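Catechol 2,3-dioxygenase (Pseudomonas sp. KL28, PDB 3HPY) catalyses the iron-dependent extradiol ring cleavage of catechols by dioxygen in a long-chain alkylphenol degradation pathway. Local coordinates at the interface of chains A and B and the interface of chains A and C. Coordinates in Å, arbitrary orientation; residue numbers count along the deposited sequence, not the author numbering. Chains: chain A/B/C, Catechol 2,3-dioxygenase.

Contact 1: the interface of chains A and B. Residues chain A 223, 225; chain B 223, 225.
A two-fold symmetric subunit interface joins chains A and B in this homotetrameric enzyme of the extradiol ring-cleavage dioxygenase family, part of the vicinal oxygen chelate (VOC) superfamily, and helps hold the two copies together; the patch here is largely polar. It lies where the starts of two helices, residues 224-236 of each chain, face each other, and a Ser-Glu exchange is repeated in both directions. A:Ser223, the residue just before its helix, bonds through OG to carboxylate oxygen OE1 of B:Glu225 at 2.6 Å. The hydroxyl meets this oxygen on its syn side, about 16° out of the carboxylate plane. In the twin bond, B:Ser223 OG donates to A:Glu225 OE1 over 2.9 Å, here along the syn lone pair. A chi1 near 70° sets each hydroxyl between its own backbone N and carbonyl carbon, from where it points towards the opposing chain. The two glutamates run past each other in opposite directions, each bent at chi2, and their carboxylates are turned about 51° from one another. Carbon contact accompanies this antiparallel passage, with A:Glu225 CD 3.9 Å from B:Glu225 CG and the CB of each serine packed beside the opposing carboxylate. The second oxygen of A:Glu225 has a different task: OE2 bonds a water at 2.8 Å, and this water is in turn 2.9 Å from the backbone N of B:Glu225. Thus one carboxylate reaches both the serine hydroxyl and, through solvent, an amide in the first turn of the partner helix. Two carboxylates, like-charged if both are ionised, come close in this arrangement, A:Glu225 OE1 lying 4.2 Å from B:Glu225 OE1. The serine hydroxyls and the positive ends of the helix dipoles would be expected to ease any such repulsion, although a raised carboxylate pKa remains possible.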
ATOM      1  N   SER A 223       0.999   0.691  -8.031  1.00 29.69           N
ATOM      2  CA  SER A 223       1.414   0.007  -6.796  1.00 28.69           C
ATOM      3  C   SER A 223       0.868  -1.422  -6.660  1.00 27.55           C
ATOM      4  O   SER A 223       0.064  -1.847  -7.489  1.00 25.27           O
ATOM      5  CB  SER A 223       0.941   0.820  -5.597  1.00 29.25           C
ATOM      6  OG  SER A 223      -0.479   0.833  -5.546  1.00 25.50           O
ATOM      7  N   GLU A 225      -1.209  -2.477  -4.553  1.00 22.67           N
ATOM      8  CA  GLU A 225      -2.652  -2.441  -4.342  1.00 22.93           C
ATOM      9  C   GLU A 225      -3.411  -2.333  -5.653  1.00 21.26           C
ATOM     10  O   GLU A 225      -4.512  -2.867  -5.777  1.00 20.74           O
ATOM     11  CB  GLU A 225      -3.052  -1.306  -3.391  1.00 23.79           C
ATOM     12  CG  GLU A 225      -2.355  -1.396  -2.035  1.00 29.25           C
ATOM     13  CD  GLU A 225      -3.195  -0.860  -0.888  1.00 31.58           C
ATOM     14  OE1 GLU A 225      -4.142  -0.087  -1.158  1.00 31.59           O
ATOM     15  OE2 GLU A 225      -2.894  -1.207   0.280  1.00 28.91           O
TER
ATOM     16  N   SER B 223      -7.156   1.610   3.307  1.00 24.95           N
ATOM     17  CA  SER B 223      -5.708   1.452   3.397  1.00 22.72           C
ATOM     18  C   SER B 223      -4.958   2.772   3.371  1.00 22.54           C
ATOM     19  O   SER B 223      -5.541   3.819   3.116  1.00 22.00           O
ATOM     20  CB  SER B 223      -5.224   0.613   2.221  1.00 23.70           C
ATOM     21  OG  SER B 223      -5.318   1.376   1.027  1.00 18.68           O
ATOM     22  N   GLU B 225      -2.863   3.738   1.165  1.00 19.14           N
ATOM     23  CA  GLU B 225      -2.945   4.331  -0.159  1.00 18.77           C
ATOM     24  C   GLU B 225      -4.286   5.037  -0.330  1.00 19.42           C
ATOM     25  O   GLU B 225      -4.377   6.009  -1.074  1.00 18.50           O
ATOM     26  CB  GLU B 225      -2.740   3.267  -1.250  1.00 18.52           C
ATOM     27  CG  GLU B 225      -1.379   2.601  -1.124  1.00 21.14           C
ATOM     28  CD  GLU B 225      -0.684   2.381  -2.447  1.00 25.31           C
ATOM     29  OE1 GLU B 225      -1.357   1.994  -3.438  1.00 25.70           O
ATOM     30  OE2 GLU B 225       0.546   2.583  -2.487  1.00 26.26           O
TER
HETATM   31  O   HOH W   1      -1.867   1.050   1.487  1.00 35.38           O

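Contact 2: the interface of chains A and C. Residues chain A 150-151, 199, 220; chain C 274, 276.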
ATOM      1  N   ILE A 150      -0.609   2.329 -16.652  1.00 21.25           N
ATOM      2  CA  ILE A 150       0.187   3.530 -16.911  1.00 23.25           C
ATOM      3  C   ILE A 150       0.963   3.561 -18.225  1.00 21.39           C
ATOM      4  O   ILE A 150       1.102   4.625 -18.825  1.00 22.11           O
ATOM      5  CB  ILE A 150       1.209   3.746 -15.771  1.00 26.34           C
ATOM      6  CG1 ILE A 150       0.483   3.951 -14.445  1.00 30.94           C
ATOM      7  CG2 ILE A 150       2.094   4.953 -16.063  1.00 28.93           C
ATOM      8  CD1 ILE A 150       1.412   3.817 -13.245  1.00 32.43           C
ATOM      9  N   GLN A 151       1.483   2.417 -18.660  1.00 21.21           N
ATOM     10  CA  GLN A 151       2.264   2.358 -19.906  1.00 21.18           C
ATOM     11  C   GLN A 151       2.427   0.953 -20.493  1.00 21.02           C
ATOM     12  O   GLN A 151       2.276  -0.044 -19.787  1.00 20.16           O
ATOM     13  CB  GLN A 151       3.670   2.947 -19.678  1.00 19.78           C
ATOM     14  CG  GLN A 151       4.611   2.089 -18.782  1.00 23.94           C
ATOM     15  CD  GLN A 151       6.031   2.673 -18.622  1.00 21.38           C
ATOM     16  OE1 GLN A 151       6.218   3.887 -18.564  1.00 24.92           O
ATOM     17  NE2 GLN A 151       7.023   1.797 -18.516  1.00 22.88           N
ATOM     18  N   LYS A 199      15.058   0.346 -17.098  1.00 21.98           N
ATOM     19  CA  LYS A 199      13.959  -0.514 -16.668  1.00 22.51           C
ATOM     20  C   LYS A 199      14.456  -1.964 -16.652  1.00 22.36           C
ATOM     21  O   LYS A 199      15.375  -2.301 -17.395  1.00 19.30           O
ATOM     22  CB  LYS A 199      12.758  -0.400 -17.615  1.00 21.98           C
ATOM     23  CG  LYS A 199      11.962   0.882 -17.419  1.00 26.01           C
ATOM     24  CD  LYS A 199      10.627   0.824 -18.135  1.00 26.40           C
ATOM     25  CE  LYS A 199      10.819   0.752 -19.609  1.00 24.88           C
ATOM     26  NZ  LYS A 199       9.730  -0.013 -20.309  1.00 20.21           N
ATOM     27  N   LEU A 220       2.125  -1.550 -17.192  1.00 23.58           N
ATOM     28  CA  LEU A 220       2.588  -1.136 -15.869  1.00 22.82           C
ATOM     29  C   LEU A 220       1.511  -0.527 -14.973  1.00 23.93           C
ATOM     30  O   LEU A 220       0.651   0.223 -15.439  1.00 20.44           O
ATOM     31  CB  LEU A 220       3.738  -0.145 -16.022  1.00 24.01           C
ATOM     32  CG  LEU A 220       4.371   0.433 -14.754  1.00 24.95           C
ATOM     33  CD1 LEU A 220       4.916  -0.692 -13.862  1.00 23.68           C
ATOM     34  CD2 LEU A 220       5.490   1.386 -15.175  1.00 23.10           C
TER
ATOM     35  N   HIS C 274       6.965   8.757 -15.741  1.00 25.35           N
ATOM     36  CA  HIS C 274       8.129   8.321 -16.514  1.00 24.05           C
ATOM     37  C   HIS C 274       8.423   9.167 -17.744  1.00 23.47           C
ATOM     38  O   HIS C 274       8.145   8.738 -18.863  1.00 21.92           O
ATOM     39  CB  HIS C 274       7.942   6.890 -16.996  1.00 27.49           C
ATOM     40  CG  HIS C 274       7.416   5.985 -15.870  1.00 29.91           C
ATOM     41  ND1 HIS C 274       8.234   5.467 -14.888  1.00 29.41           N
ATOM     42  CD2 HIS C 274       6.160   5.582 -15.564  1.00 29.78           C
ATOM     43  CE1 HIS C 274       7.503   4.786 -14.025  1.00 27.91           C
ATOM     44  NE2 HIS C 274       6.242   4.842 -14.411  1.00 30.67           N
ATOM     45  N   TYR C 276      10.355  11.085 -20.863  1.00 22.12           N
ATOM     46  CA  TYR C 276      11.311  10.651 -21.835  1.00 22.15           C
ATOM     47  C   TYR C 276      11.813  11.916 -22.560  1.00 24.24           C
ATOM     48  O   TYR C 276      11.095  12.910 -22.592  1.00 24.84           O
ATOM     49  CB  TYR C 276      10.704   9.666 -22.838  1.00 21.92           C
ATOM     50  CG  TYR C 276      10.665   8.225 -22.323  1.00 21.09           C
ATOM     51  CD1 TYR C 276      11.662   7.314 -22.666  1.00 19.99           C
ATOM     52  CD2 TYR C 276       9.642   7.807 -21.492  1.00 19.98           C
ATOM     53  CE1 TYR C 276      11.647   6.024 -22.192  1.00 20.20           C
ATOM     54  CE2 TYR C 276       9.628   6.519 -20.991  1.00 20.64           C
ATOM     55  CZ  TYR C 276      10.627   5.631 -21.338  1.00 20.65           C
ATOM     56  OH  TYR C 276      10.606   4.354 -20.813  1.00 21.72           O
TER
HETATM   57  O   HOH W   2       8.353   2.558 -21.086  1.00 23.13           O
HETATM   58  O   HOH W   3       9.144   4.030 -18.067  1.00 25.84           O
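The CD2 methyl of A:Leu220 packs against the imidazole of C:His274, reaching to 3.6 Å from ring atom NE2, at the apolar centre of this patch of the two-fold symmetric A-C interface. The two side chains approach from opposite directions; the leucine CG stands anti to the backbone N (chi1 179°), which carries its methyl towards chain C. A:Leu220 is the last residue of strand 213-220, and its methyl sits above the ring plane, just outboard of NE2. A:Ile150, in the loop just ahead of strand 151-159, instead meets the CD2 edge of the imidazole nearly in the ring plane, its CG2 branch 4.1 Å from C:His274 CD2. Next outward comes A:Gln151, extended beyond CG, whose amide oxygen OE1 lies 3.4 Å from C:His274 CD2. This oxygen stands above the ring plane, off the CG-CD2 edge and on the same side as the leucine methyl, with amide and ring planes inclined by 57°. Water takes over at the rim. One molecule is bonded by both OE1 and NE2 of A:Gln151 and also by the phenol OH of C:Tyr276, 3.1 Å away, linking amide to phenol across the boundary. A:Lys199, bent at chi3 and chi4, crosses the tyrosine with CE 3.8 Å from its OH. A second water completes the connection, 3.0 Å from A:Lys199 NZ and 2.9 Å from C:Tyr276 OH.

About 19 Å separates the C-alpha centres of contacts 1 and 2, which tie chain A to two different partners and so help build the homotetramer. They share no residue but are close in sequence: strand 213-220 ends at A:Leu220 in contact 2, and A:Ser223 of contact 1 follows three positions later, just ahead of helix 224-236. The same strand carries the iron ligand A:His216, while strand 151-159, which begins at A:Gln151, carries A:His154. Subunit packing may therefore steady strands that also support the metal site, although the structure alone does not show communication between them.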